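Local coordinates for aldehyde reductase YahK (Escherichia coli, PDB 1UUF), which is a zinc-dependent reductase that turns a wide range of aldehydes into alcohols, strongly preferring NADPH over NADH, at residues T183-R188 with L213-M217; A179-T183 with G205-G210; D102-V106 with Y159-I163; S62-Q66 with T133-P137; V75-G81 with H144-Y149. All coordinates share one frame; numbering follows the deposited sequence.

Interaction 1: T183-R188 with L213-M217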
# COMPACT_ATOMS: atom_id res chain seq x y z
N THR A 183 5.01 -15.76 5.79
CA THR A 183 5.58 -14.65 6.54
C THR A 183 6.98 -14.31 6.05
O THR A 183 7.38 -13.14 6.03
CB THR A 183 5.60 -14.94 8.07
OG1 THR A 183 6.33 -16.15 8.33
CG2 THR A 183 4.19 -15.10 8.60
N TYR A 184 7.73 -15.32 5.63
CA TYR A 184 9.08 -15.12 5.13
C TYR A 184 9.08 -14.23 3.89
O TYR A 184 9.88 -13.30 3.78
CB TYR A 184 9.73 -16.46 4.77
CG TYR A 184 11.16 -16.36 4.30
CD1 TYR A 184 12.21 -16.38 5.22
CD2 TYR A 184 11.47 -16.27 2.95
CE1 TYR A 184 13.54 -16.31 4.79
CE2 TYR A 184 12.79 -16.20 2.51
CZ TYR A 184 13.82 -16.22 3.44
OH TYR A 184 15.12 -16.15 3.01
N SER A 185 8.18 -14.53 2.95
CA SER A 185 8.13 -13.76 1.71
C SER A 185 7.97 -12.25 1.88
O SER A 185 8.76 -11.47 1.32
CB SER A 185 7.00 -14.29 0.81
OG SER A 185 7.08 -13.69 -0.47
N PRO A 186 6.96 -11.80 2.64
CA PRO A 186 6.81 -10.36 2.82
C PRO A 186 7.94 -9.74 3.64
O PRO A 186 8.31 -8.59 3.42
CB PRO A 186 5.44 -10.23 3.49
CG PRO A 186 5.30 -11.52 4.25
CD PRO A 186 5.84 -12.53 3.27
N LEU A 187 8.49 -10.50 4.59
CA LEU A 187 9.59 -9.98 5.39
C LEU A 187 10.76 -9.68 4.46
O LEU A 187 11.44 -8.66 4.61
CB LEU A 187 10.00 -10.98 6.47
CG LEU A 187 9.03 -11.11 7.64
CD1 LEU A 187 9.44 -12.29 8.52
CD2 LEU A 187 9.02 -9.80 8.44
N ARG A 188 10.99 -10.57 3.50
CA ARG A 188 12.07 -10.36 2.54
C ARG A 188 11.71 -9.26 1.55
O ARG A 188 12.53 -8.40 1.24
CB ARG A 188 12.37 -11.65 1.76
CG ARG A 188 13.10 -12.73 2.56
CD ARG A 188 14.42 -12.21 3.12
NE ARG A 188 15.27 -13.30 3.62
CZ ARG A 188 16.35 -13.12 4.38
NH1 ARG A 188 16.73 -11.90 4.73
NH2 ARG A 188 17.06 -14.17 4.77
N LEU A 213 11.12 -15.69 12.30
CA LEU A 213 11.83 -15.30 11.09
C LEU A 213 12.34 -13.87 11.10
O LEU A 213 13.47 -13.61 10.68
CB LEU A 213 10.95 -15.55 9.86
CG LEU A 213 10.57 -17.02 9.65
CD1 LEU A 213 9.57 -17.12 8.50
CD2 LEU A 213 11.81 -17.84 9.34
N ALA A 214 11.52 -12.93 11.56
CA ALA A 214 11.94 -11.53 11.60
C ALA A 214 13.15 -11.42 12.53
O ALA A 214 14.08 -10.65 12.27
CB ALA A 214 10.81 -10.65 12.09
N HIS A 215 13.12 -12.18 13.62
CA HIS A 215 14.21 -12.16 14.58
C HIS A 215 15.47 -12.73 13.95
O HIS A 215 16.56 -12.16 14.08
CB HIS A 215 13.84 -12.99 15.82
CG HIS A 215 14.98 -13.18 16.78
ND1 HIS A 215 15.56 -12.12 17.45
CD2 HIS A 215 15.65 -14.29 17.16
CE1 HIS A 215 16.55 -12.58 18.20
NE2 HIS A 215 16.63 -13.89 18.04
N ALA A 216 15.33 -13.85 13.24
CA ALA A 216 16.46 -14.50 12.60
C ALA A 216 17.07 -13.63 11.50
O ALA A 216 18.26 -13.72 11.22
CB ALA A 216 16.03 -15.84 12.02
N MET A 217 16.24 -12.79 10.88
CA MET A 217 16.70 -11.90 9.83
C MET A 217 17.47 -10.72 10.40
O MET A 217 18.07 -9.93 9.66
CB MET A 217 15.52 -11.40 9.00
CG MET A 217 14.92 -12.46 8.11
SD MET A 217 13.53 -11.82 7.18
CE MET A 217 12.78 -13.32 6.66
O HOH W 1 18.54 -10.05 6.97
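Met-217 has CG anti to its carbonyl carbon (chi1 -72°) and is extended beyond it, which carries the thioether across to helix 176-189. Tyr-184 has CG anti to its backbone N (chi1 -177°), and its ring meets the methyl end of that chain. The contact belongs to the Rossmann-type cofactor domain of zinc alcohol dehydrogenases, where helix 205-216 packs on helix 176-189. Met-217 CE lies 3.4 Å from Tyr-184 CD1 and approaches the ring obliquely. The same methyl touches Leu-187 CB at 3.6 Å, so it is wedged between two side chains one turn apart. Leu-187 CD1 rests on Leu-213 CB at 3.8 Å, the two leucines crossing at about a right angle. Leu-213 CD1 sits at the edge of the Tyr-184 ring. Arg-188 bends at chi2 and lays its CG over one face of that ring. Its guanidinium then grips the hydroxyl side-on and in plane: Arg-188 NE to Tyr-184 OH is 2.9 Å with an N-H...O angle of 162°, and Arg-188 NH2 to Tyr-184 OH is 3.3 Å. Tyr-184 OH is also bonded to Glu-322, and Arg-188 makes a cation-pi contact with Phe-326. Met-217 CG lies over one guanidinium face, 3.9 Å from Arg-188 NH1. Were Arg-188 replaced by an alanine, Tyr-184 OH would probably lose two N-H partners and Met-217 CG the flat group it lies against. One water bridges the two segments: it donates to Met-217 O at 2.7 Å and accepts weakly from Arg-188 NH1 at 3.4 Å.

Interaction 2: A179-T183 with G205-G210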
# COMPACT_ATOMS: atom_id res chain seq x y z
N ALA A 179 2.77 -21.62 6.47
CA ALA A 179 2.87 -20.60 7.50
C ALA A 179 4.23 -19.91 7.42
O ALA A 179 4.33 -18.69 7.53
CB ALA A 179 2.68 -21.22 8.88
N GLY A 180 5.28 -20.70 7.21
CA GLY A 180 6.61 -20.13 7.12
C GLY A 180 6.80 -19.20 5.94
O GLY A 180 7.12 -18.02 6.11
N ILE A 181 6.60 -19.70 4.73
CA ILE A 181 6.80 -18.87 3.55
C ILE A 181 5.84 -17.67 3.51
O ILE A 181 6.21 -16.60 3.02
CB ILE A 181 6.69 -19.70 2.25
CG1 ILE A 181 7.00 -18.82 1.04
CG2 ILE A 181 5.32 -20.32 2.13
CD1 ILE A 181 8.40 -18.21 1.04
N THR A 182 4.63 -17.84 4.02
CA THR A 182 3.66 -16.75 4.02
C THR A 182 4.19 -15.53 4.77
O THR A 182 3.87 -14.39 4.42
CB THR A 182 2.32 -17.20 4.63
OG1 THR A 182 1.72 -18.17 3.76
CG2 THR A 182 1.36 -16.03 4.81
N THR A 183 5.01 -15.76 5.79
CA THR A 183 5.58 -14.65 6.54
C THR A 183 6.98 -14.31 6.05
O THR A 183 7.38 -13.14 6.03
CB THR A 183 5.60 -14.94 8.07
OG1 THR A 183 6.33 -16.15 8.33
CG2 THR A 183 4.19 -15.10 8.60
N GLY A 205 -0.43 -19.31 14.53
CA GLY A 205 0.42 -20.09 13.65
C GLY A 205 1.32 -19.23 12.78
O GLY A 205 2.53 -19.44 12.70
N LEU A 206 0.71 -18.24 12.11
CA LEU A 206 1.46 -17.34 11.25
C LEU A 206 2.32 -16.40 12.08
O LEU A 206 3.49 -16.18 11.77
CB LEU A 206 0.50 -16.50 10.39
CG LEU A 206 -0.25 -17.21 9.26
CD1 LEU A 206 -1.21 -16.24 8.61
CD2 LEU A 206 0.75 -17.73 8.24
N GLY A 207 1.72 -15.84 13.12
CA GLY A 207 2.44 -14.91 13.97
C GLY A 207 3.71 -15.47 14.58
O GLY A 207 4.75 -14.81 14.59
N HIS A 208 3.65 -16.70 15.11
CA HIS A 208 4.84 -17.26 15.73
C HIS A 208 5.97 -17.45 14.71
O HIS A 208 7.14 -17.30 15.06
CB HIS A 208 4.48 -18.56 16.49
CG HIS A 208 4.83 -19.84 15.79
ND1 HIS A 208 4.15 -20.30 14.68
CD2 HIS A 208 5.74 -20.80 16.09
CE1 HIS A 208 4.61 -21.48 14.33
NE2 HIS A 208 5.58 -21.81 15.17
N MET A 209 5.63 -17.72 13.46
CA MET A 209 6.66 -17.87 12.43
C MET A 209 7.19 -16.50 12.04
O MET A 209 8.38 -16.34 11.75
CB MET A 209 6.11 -18.57 11.18
CG MET A 209 5.95 -20.08 11.31
SD MET A 209 7.40 -20.91 12.03
CE MET A 209 8.75 -20.22 11.08
N GLY A 210 6.31 -15.50 12.02
CA GLY A 210 6.73 -14.16 11.67
C GLY A 210 7.75 -13.63 12.66
O GLY A 210 8.73 -12.98 12.29
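Thr-183 CG2 meets the flat peptide carbonyl of Leu-206 across the helix pair, 3.4 Å from Leu-206 O. A second carbonyl, that of Gly-180, holds the same threonine on its own helix. Thr-183 OG1 donates to Gly-180 O at 3.0 Å, and Thr-183 N reaches Gly-180 O at 3.1 Å. Both donors come from the same face of the carbonyl plane. The other flat group is the His-208 ring, on the flank of the contact. Its edge meets Gly-205, where His-208 ND1 bonds to Gly-205 O at 2.7 Å, nearly in the ring plane. NE2 bonds to Asp-335 N, and the ring of Tyr-358 meets this ring with the planes about 20° apart. Across the interface the contacts are van der Waals packing. Leu-206 CD2 presses on Ala-179 CA at 3.6 Å and also reaches Thr-182 CG2 at 3.9 Å. Thr-183 has OG1 turned inward on its own helix (chi1 56°), which leaves CG2 to face Leu-206. Met-209 crosses Thr-183 at about a right angle, with Met-209 CB 3.7 Å from Thr-183 OG1. Its CG, anti to the carbonyl carbon, lies beside Ala-179 CB, and the chain bends beyond it. Gly-180 and Gly-210 have no side chain to hold the backbones apart, and the axes of 179-183 and 205-210 approach to 8.5 Å with a crossing angle of -61°. Helix 176-189 also bears the zinc ligand Cys-178, whose carbonyl bonds to Thr-182 OG1. Gly-207, within the second segment, belongs to a GxGxxG strand-turn-helix, consistent with the dinucleotide-binding turn of a Rossmann fold.

Interaction 3: D102-V106 with Y159-I163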
# COMPACT_ATOMS: atom_id res chain seq x y z
N ASP A 102 15.44 -38.85 -0.78
CA ASP A 102 15.51 -37.43 -0.45
C ASP A 102 14.37 -36.97 0.46
O ASP A 102 13.24 -37.45 0.34
CB ASP A 102 15.47 -36.57 -1.71
CG ASP A 102 16.74 -36.65 -2.52
OD1 ASP A 102 17.75 -37.21 -2.03
OD2 ASP A 102 16.74 -36.13 -3.66
N LEU A 103 14.68 -36.05 1.36
CA LEU A 103 13.67 -35.47 2.24
C LEU A 103 13.16 -34.27 1.45
O LEU A 103 13.94 -33.41 1.03
CB LEU A 103 14.29 -35.00 3.56
CG LEU A 103 14.84 -36.11 4.47
CD1 LEU A 103 15.39 -35.50 5.75
CD2 LEU A 103 13.73 -37.09 4.79
N VAL A 104 11.85 -34.23 1.23
CA VAL A 104 11.26 -33.15 0.44
C VAL A 104 10.01 -32.55 1.05
O VAL A 104 9.43 -33.10 1.98
CB VAL A 104 10.89 -33.64 -0.97
CG1 VAL A 104 12.15 -33.94 -1.77
CG2 VAL A 104 10.02 -34.89 -0.86
N GLY A 105 9.60 -31.42 0.49
CA GLY A 105 8.40 -30.76 0.98
C GLY A 105 7.57 -30.23 -0.18
O GLY A 105 8.07 -30.04 -1.29
N VAL A 106 6.28 -30.02 0.10
CA VAL A 106 5.35 -29.48 -0.88
C VAL A 106 4.50 -28.47 -0.14
O VAL A 106 4.06 -28.73 0.98
CB VAL A 106 4.43 -30.57 -1.46
CG1 VAL A 106 3.44 -29.95 -2.43
CG2 VAL A 106 5.27 -31.63 -2.17
N TYR A 159 7.83 -28.00 -8.41
CA TYR A 159 7.14 -27.53 -7.22
C TYR A 159 7.45 -28.31 -5.95
O TYR A 159 6.78 -28.14 -4.93
CB TYR A 159 5.63 -27.53 -7.50
CG TYR A 159 5.32 -26.81 -8.79
CD1 TYR A 159 5.37 -27.49 -10.02
CD2 TYR A 159 5.06 -25.44 -8.81
CE1 TYR A 159 5.19 -26.81 -11.22
CE2 TYR A 159 4.88 -24.76 -10.00
CZ TYR A 159 4.94 -25.44 -11.20
OH TYR A 159 4.78 -24.75 -12.38
N VAL A 160 8.47 -29.16 -6.02
CA VAL A 160 8.88 -29.94 -4.85
C VAL A 160 10.12 -29.28 -4.28
O VAL A 160 11.03 -28.92 -5.03
CB VAL A 160 9.21 -31.40 -5.25
CG1 VAL A 160 9.72 -32.17 -4.03
CG2 VAL A 160 7.96 -32.08 -5.80
N LEU A 161 10.15 -29.12 -2.96
CA LEU A 161 11.27 -28.47 -2.27
C LEU A 161 12.16 -29.49 -1.58
O LEU A 161 11.70 -30.55 -1.19
CB LEU A 161 10.74 -27.49 -1.22
CG LEU A 161 9.92 -26.27 -1.64
CD1 LEU A 161 10.70 -25.44 -2.64
CD2 LEU A 161 8.58 -26.71 -2.23
N ARG A 162 13.43 -29.14 -1.41
CA ARG A 162 14.38 -30.03 -0.75
C ARG A 162 14.55 -29.60 0.71
O ARG A 162 14.79 -28.42 0.99
CB ARG A 162 15.74 -29.97 -1.45
CG ARG A 162 16.79 -30.93 -0.89
CD ARG A 162 16.39 -32.38 -1.13
NE ARG A 162 17.41 -33.33 -0.69
CZ ARG A 162 18.58 -33.52 -1.30
NH1 ARG A 162 18.88 -32.83 -2.39
NH2 ARG A 162 19.45 -34.40 -0.81
N ILE A 163 14.39 -30.55 1.63
CA ILE A 163 14.55 -30.28 3.06
C ILE A 163 15.98 -30.61 3.46
O ILE A 163 16.48 -31.70 3.18
CB ILE A 163 13.60 -31.15 3.91
CG1 ILE A 163 12.14 -30.86 3.52
CG2 ILE A 163 13.84 -30.91 5.40
CD1 ILE A 163 11.77 -29.40 3.54
O HOH W 2 17.53 -35.49 1.82
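An antiparallel strand pair in the GroES-like domain joins strand 103-106 to the short strand 161-162. Gly-105 and Leu-161 form a hydrogen-bonded pair: Gly-105 N donates to Leu-161 O at 2.8 Å, and Leu-161 N returns a nearly straight bond to Gly-105 O, also at 2.8 Å. Val-104 and Arg-162 are the adjoining non-hydrogen-bonded pair. Beyond them Ile-163 N bonds to Leu-103 O at 3.0 Å, with the donor above the carbonyl plane. Side chains reinforce this pairing. Val-160 CG1 packs on Val-104 CB at 3.6 Å, on the side where both valines reach Ile-52 of strand 49-58. Leu-161 points to the other face and meets helix 317-330. Gly-105 leaves room there for Ile-163, whose CG1 lies against the backbone of Val-104. The Arg-162 chain leaves opposite its own N (chi1 -176°) and then bends at chi2 (66°). This brings Arg-162 CD to 3.4 Å from Leu-103 O and lays one face of the guanidinium against the Asp-102 carboxylate. Carboxylate and guanidinium lie stacked, their planes 15° apart. Asp-102 OD1 is 3.5 Å from Arg-162 NH2, and no N-H points at it. The salt bridge rests on charge alone. A water accepts from Leu-103 N at 2.9 Å and weakly from Arg-162 NE. Asp-102 OD2 has its own bond from Ala-99 N, which helps hold the carboxylate. The negative charge of Asp-102 is likely to offset some of the positive charge where Arg-164 comes close to Arg-162.

Interaction 4: S62-Q66 with T133-P137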
# COMPACT_ATOMS: atom_id res chain seq x y z
N SER A 62 -6.41 -22.49 6.33
CA SER A 62 -7.01 -22.59 5.01
C SER A 62 -7.67 -23.95 4.82
O SER A 62 -8.62 -24.09 4.05
CB SER A 62 -5.96 -22.36 3.91
OG SER A 62 -5.59 -20.99 3.87
N ASP A 63 -7.16 -24.96 5.53
CA ASP A 63 -7.73 -26.30 5.43
C ASP A 63 -9.13 -26.26 6.05
O ASP A 63 -10.10 -26.76 5.47
CB ASP A 63 -6.90 -27.33 6.21
CG ASP A 63 -5.47 -27.44 5.72
OD1 ASP A 63 -5.20 -27.08 4.55
OD2 ASP A 63 -4.62 -27.91 6.51
N LEU A 64 -9.20 -25.67 7.23
CA LEU A 64 -10.45 -25.54 7.97
C LEU A 64 -11.48 -24.78 7.14
O LEU A 64 -12.60 -25.24 6.95
CB LEU A 64 -10.18 -24.81 9.29
CG LEU A 64 -11.28 -24.65 10.33
CD1 LEU A 64 -10.65 -24.28 11.66
CD2 LEU A 64 -12.28 -23.59 9.89
N HIS A 65 -11.07 -23.61 6.65
CA HIS A 65 -11.94 -22.77 5.83
C HIS A 65 -12.47 -23.54 4.62
O HIS A 65 -13.66 -23.49 4.31
CB HIS A 65 -11.18 -21.52 5.38
CG HIS A 65 -11.92 -20.67 4.39
ND1 HIS A 65 -12.03 -21.01 3.06
CD2 HIS A 65 -12.57 -19.50 4.54
CE1 HIS A 65 -12.73 -20.08 2.43
NE2 HIS A 65 -13.06 -19.15 3.31
N GLN A 66 -11.58 -24.26 3.94
CA GLN A 66 -11.95 -25.02 2.75
C GLN A 66 -13.05 -26.06 3.00
O GLN A 66 -13.98 -26.18 2.22
CB GLN A 66 -10.72 -25.72 2.18
CG GLN A 66 -10.84 -26.16 0.72
CD GLN A 66 -10.85 -25.00 -0.25
OE1 GLN A 66 -11.90 -24.48 -0.62
NE2 GLN A 66 -9.66 -24.58 -0.67
N THR A 133 -2.55 -27.11 -4.20
CA THR A 133 -2.35 -28.46 -3.70
C THR A 133 -3.68 -29.18 -3.49
O THR A 133 -3.76 -30.40 -3.61
CB THR A 133 -1.52 -28.42 -2.42
OG1 THR A 133 -0.31 -27.70 -2.71
CG2 THR A 133 -1.16 -29.82 -1.95
N TYR A 134 -4.73 -28.42 -3.17
CA TYR A 134 -6.06 -28.99 -3.04
C TYR A 134 -7.13 -28.03 -3.56
O TYR A 134 -6.96 -26.81 -3.49
CB TYR A 134 -6.36 -29.44 -1.59
CG TYR A 134 -6.29 -28.38 -0.52
CD1 TYR A 134 -7.29 -27.42 -0.38
CD2 TYR A 134 -5.23 -28.37 0.39
CE1 TYR A 134 -7.24 -26.48 0.66
CE2 TYR A 134 -5.17 -27.43 1.42
CZ TYR A 134 -6.18 -26.50 1.55
OH TYR A 134 -6.12 -25.59 2.58
N ASN A 135 -8.18 -28.61 -4.12
CA ASN A 135 -9.34 -27.89 -4.66
C ASN A 135 -9.19 -27.24 -6.04
O ASN A 135 -10.05 -26.45 -6.44
CB ASN A 135 -9.82 -26.83 -3.67
CG ASN A 135 -11.27 -26.44 -3.91
OD1 ASN A 135 -11.58 -25.30 -4.27
ND2 ASN A 135 -12.17 -27.39 -3.71
N SER A 136 -8.13 -27.56 -6.77
CA SER A 136 -7.94 -26.99 -8.10
C SER A 136 -8.17 -28.03 -9.19
O SER A 136 -7.92 -29.21 -8.99
CB SER A 136 -6.53 -26.40 -8.24
OG SER A 136 -6.41 -25.18 -7.54
N PRO A 137 -8.65 -27.59 -10.37
CA PRO A 137 -8.88 -28.55 -11.45
C PRO A 137 -7.58 -29.22 -11.92
O PRO A 137 -6.53 -28.58 -11.99
CB PRO A 137 -9.53 -27.70 -12.54
CG PRO A 137 -9.02 -26.32 -12.27
CD PRO A 137 -9.08 -26.24 -10.76
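Tyr-134 OH sits against the first turn of helix 61-68. It gives a short but weak hydrogen bond to Asp-63 OD1 at 2.6 Å. The two side chains cross at about a right angle, with the carboxylate and ring planes 62° apart. Ser-62 CB touches Tyr-134 OH at 3.5 Å. Gln-66 runs past the ring in the opposite direction, Gln-66 CG 3.6 Å from Tyr-134 CE1. Its amide stands almost upright to the ring plane (88°). The amides of Gln-66 and Asn-135 are stacked, with Gln-66 CD 4.0 Å from Asn-135 CG. Tyr-134 reaches the helix because its CG lies between its backbone N and carbonyl carbon (chi1 58°). In the second shell the ring stacks on that of His-82, a ligand of the catalytic zinc. Asp-63 OD1 also accepts from Gly-81 N. OD2 accepts from Cys-60 N, the backbone of another ligand of that metal, and has a weak bond with Tyr-149 OH. Outside these, the loop is pinned by backbone bonds between Asn-135, Ser-136 and Thr-145. A phenylalanine in place of Tyr-134 would probably leave Asp-63 OD1 without its hydroxyl partner and the ring less firmly set beside His-82. Asp-63 thus links the tyrosine to the backbone of Cys-60 and of Gly-81, the neighbour of His-82. The N-H groups and the Tyr-134 hydroxyl probably spread its negative charge.

Interaction 5: V75-G81 with H144-Y149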
# COMPACT_ATOMS: atom_id res chain seq x y z
N VAL A 75 -14.84 -28.25 -3.86
CA VAL A 75 -15.30 -29.38 -4.64
C VAL A 75 -15.07 -30.61 -3.77
O VAL A 75 -13.99 -30.77 -3.20
CB VAL A 75 -14.51 -29.53 -5.95
CG1 VAL A 75 -15.05 -30.71 -6.76
CG2 VAL A 75 -14.59 -28.25 -6.76
N TYR A 76 -16.08 -31.47 -3.66
CA TYR A 76 -15.95 -32.66 -2.84
C TYR A 76 -15.78 -33.94 -3.66
O TYR A 76 -16.22 -34.01 -4.81
CB TYR A 76 -17.17 -32.79 -1.92
CG TYR A 76 -17.40 -31.56 -1.09
CD1 TYR A 76 -18.07 -30.45 -1.62
CD2 TYR A 76 -16.93 -31.48 0.22
CE1 TYR A 76 -18.25 -29.30 -0.86
CE2 TYR A 76 -17.11 -30.33 0.98
CZ TYR A 76 -17.77 -29.24 0.43
OH TYR A 76 -17.96 -28.10 1.17
N PRO A 77 -15.13 -34.95 -3.08
CA PRO A 77 -14.58 -34.90 -1.72
C PRO A 77 -13.43 -33.90 -1.59
O PRO A 77 -12.72 -33.64 -2.56
CB PRO A 77 -14.13 -36.34 -1.48
CG PRO A 77 -13.71 -36.78 -2.84
CD PRO A 77 -14.83 -36.25 -3.71
N CYS A 78 -13.27 -33.33 -0.40
CA CYS A 78 -12.21 -32.37 -0.16
C CYS A 78 -11.17 -32.94 0.80
O CYS A 78 -11.50 -33.29 1.93
CB CYS A 78 -12.76 -31.08 0.42
SG CYS A 78 -11.48 -29.86 0.82
N VAL A 79 -9.93 -33.04 0.33
CA VAL A 79 -8.84 -33.54 1.16
C VAL A 79 -7.85 -32.39 1.28
O VAL A 79 -7.06 -32.13 0.36
CB VAL A 79 -8.14 -34.75 0.50
CG1 VAL A 79 -6.91 -35.16 1.32
CG2 VAL A 79 -9.12 -35.92 0.41
N PRO A 80 -7.90 -31.66 2.41
CA PRO A 80 -7.01 -30.52 2.65
C PRO A 80 -5.57 -30.93 2.95
O PRO A 80 -5.18 -32.08 2.77
CB PRO A 80 -7.65 -29.83 3.86
CG PRO A 80 -9.08 -30.35 3.88
CD PRO A 80 -8.90 -31.78 3.48
N GLY A 81 -4.80 -29.95 3.41
CA GLY A 81 -3.41 -30.19 3.76
C GLY A 81 -2.43 -29.70 2.72
O GLY A 81 -2.40 -30.21 1.60
N HIS A 144 -10.13 -32.82 -9.37
CA HIS A 144 -9.62 -31.71 -8.58
C HIS A 144 -8.52 -32.25 -7.66
O HIS A 144 -8.53 -33.43 -7.30
CB HIS A 144 -10.73 -31.04 -7.76
CG HIS A 144 -11.45 -31.97 -6.84
ND1 HIS A 144 -12.32 -32.94 -7.28
CD2 HIS A 144 -11.43 -32.07 -5.49
CE1 HIS A 144 -12.80 -33.61 -6.25
NE2 HIS A 144 -12.28 -33.09 -5.15
N THR A 145 -7.58 -31.39 -7.30
CA THR A 145 -6.46 -31.82 -6.46
C THR A 145 -6.83 -32.20 -5.03
O THR A 145 -7.67 -31.56 -4.39
CB THR A 145 -5.36 -30.73 -6.43
OG1 THR A 145 -5.93 -29.47 -6.06
CG2 THR A 145 -4.71 -30.59 -7.81
N LEU A 146 -6.20 -33.26 -4.55
CA LEU A 146 -6.40 -33.76 -3.20
C LEU A 146 -5.10 -33.49 -2.45
O LEU A 146 -4.02 -33.84 -2.93
CB LEU A 146 -6.71 -35.26 -3.24
CG LEU A 146 -7.91 -35.60 -4.12
CD1 LEU A 146 -8.09 -37.11 -4.19
CD2 LEU A 146 -9.16 -34.94 -3.57
N GLY A 147 -5.22 -32.87 -1.27
CA GLY A 147 -4.06 -32.49 -0.48
C GLY A 147 -3.23 -33.48 0.33
O GLY A 147 -3.23 -34.68 0.10
N GLY A 148 -2.51 -32.92 1.30
CA GLY A 148 -1.61 -33.68 2.15
C GLY A 148 -2.14 -34.51 3.30
O GLY A 148 -1.35 -35.14 4.00
N TYR A 149 -3.45 -34.50 3.53
CA TYR A 149 -4.01 -35.33 4.60
C TYR A 149 -4.11 -36.72 3.98
O TYR A 149 -5.18 -37.34 3.97
CB TYR A 149 -5.42 -34.88 4.98
CG TYR A 149 -5.54 -33.59 5.76
CD1 TYR A 149 -4.43 -32.77 5.99
CD2 TYR A 149 -6.78 -33.16 6.22
CE1 TYR A 149 -4.58 -31.54 6.67
CE2 TYR A 149 -6.93 -31.96 6.89
CZ TYR A 149 -5.83 -31.15 7.11
OH TYR A 149 -6.03 -29.95 7.74
O HOH W 3 -9.53 -31.62 -2.10
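Val-75 CG1 sits over the face of the His-144 ring, 3.6 Å from the His-144 centroid and 14° off the normal, a CH-pi contact. His-144 holds its ring over its own backbone, CG between N and the carbonyl carbon (chi1 57°), which turns it to Val-75 and Pro-77. The edge of the ring faces Pro-77. There His-144 NE2 donates to Pro-77 O at 2.7 Å, almost straight (169°) and in the ring plane. Val-79 CB and Leu-146 CB come next, 4.0 Å apart. Pro-80 lies over one face of the Tyr-149 ring, Pro-80 CB 4.1 Å from the Tyr-149 centroid in a second CH-pi contact. Tyr-149 CE1 lies 3.4 Å from Gly-81 CA, so the ring also lies along the Gly-81 backbone. Tyr-149 OH bonds to Tyr-348. Between the two rings the backbones zip together. Gly-147 N bonds to Val-79 O at 2.6 Å, Tyr-149 N to Pro-80 O at 3.1 Å and Gly-148 N to Gly-81 O at 2.7 Å. A water bridges Val-79 N and Thr-145 O. Any CB on Gly-81 would run into Tyr-149, and one on Gly-147 would strike the carbonyls of Val-79, Pro-80 and Gly-81. These two GroES-like domain loops thus satisfy buried backbone groups mutually, directly beside zinc ligand His-82.

Interactions 1 and 2 are successive parts of one helix pair, 176-189 with 205-216. They share Thr-183, and their centres are 9 Å apart. Leu-213 CD1 of the first touches Gly-180 O of the second at 3.5 Å. Interactions 4 and 5 are also neighbours, with centres 6 Å apart. Their loops join where Ser-136 O and Thr-145 N are 2.8 Å apart, probably hydrogen-bonded. The zinc held by Cys-60, His-82 and Cys-178 lies between the two groups: the side chain of Thr-182 in interaction 2 is about 6 Å from it, and that of Ser-62 in interaction 4 about 4 Å. Interaction 3 is centred 19 to 20 Å from all the others, with Tyr-159 near the second, four-cysteine zinc.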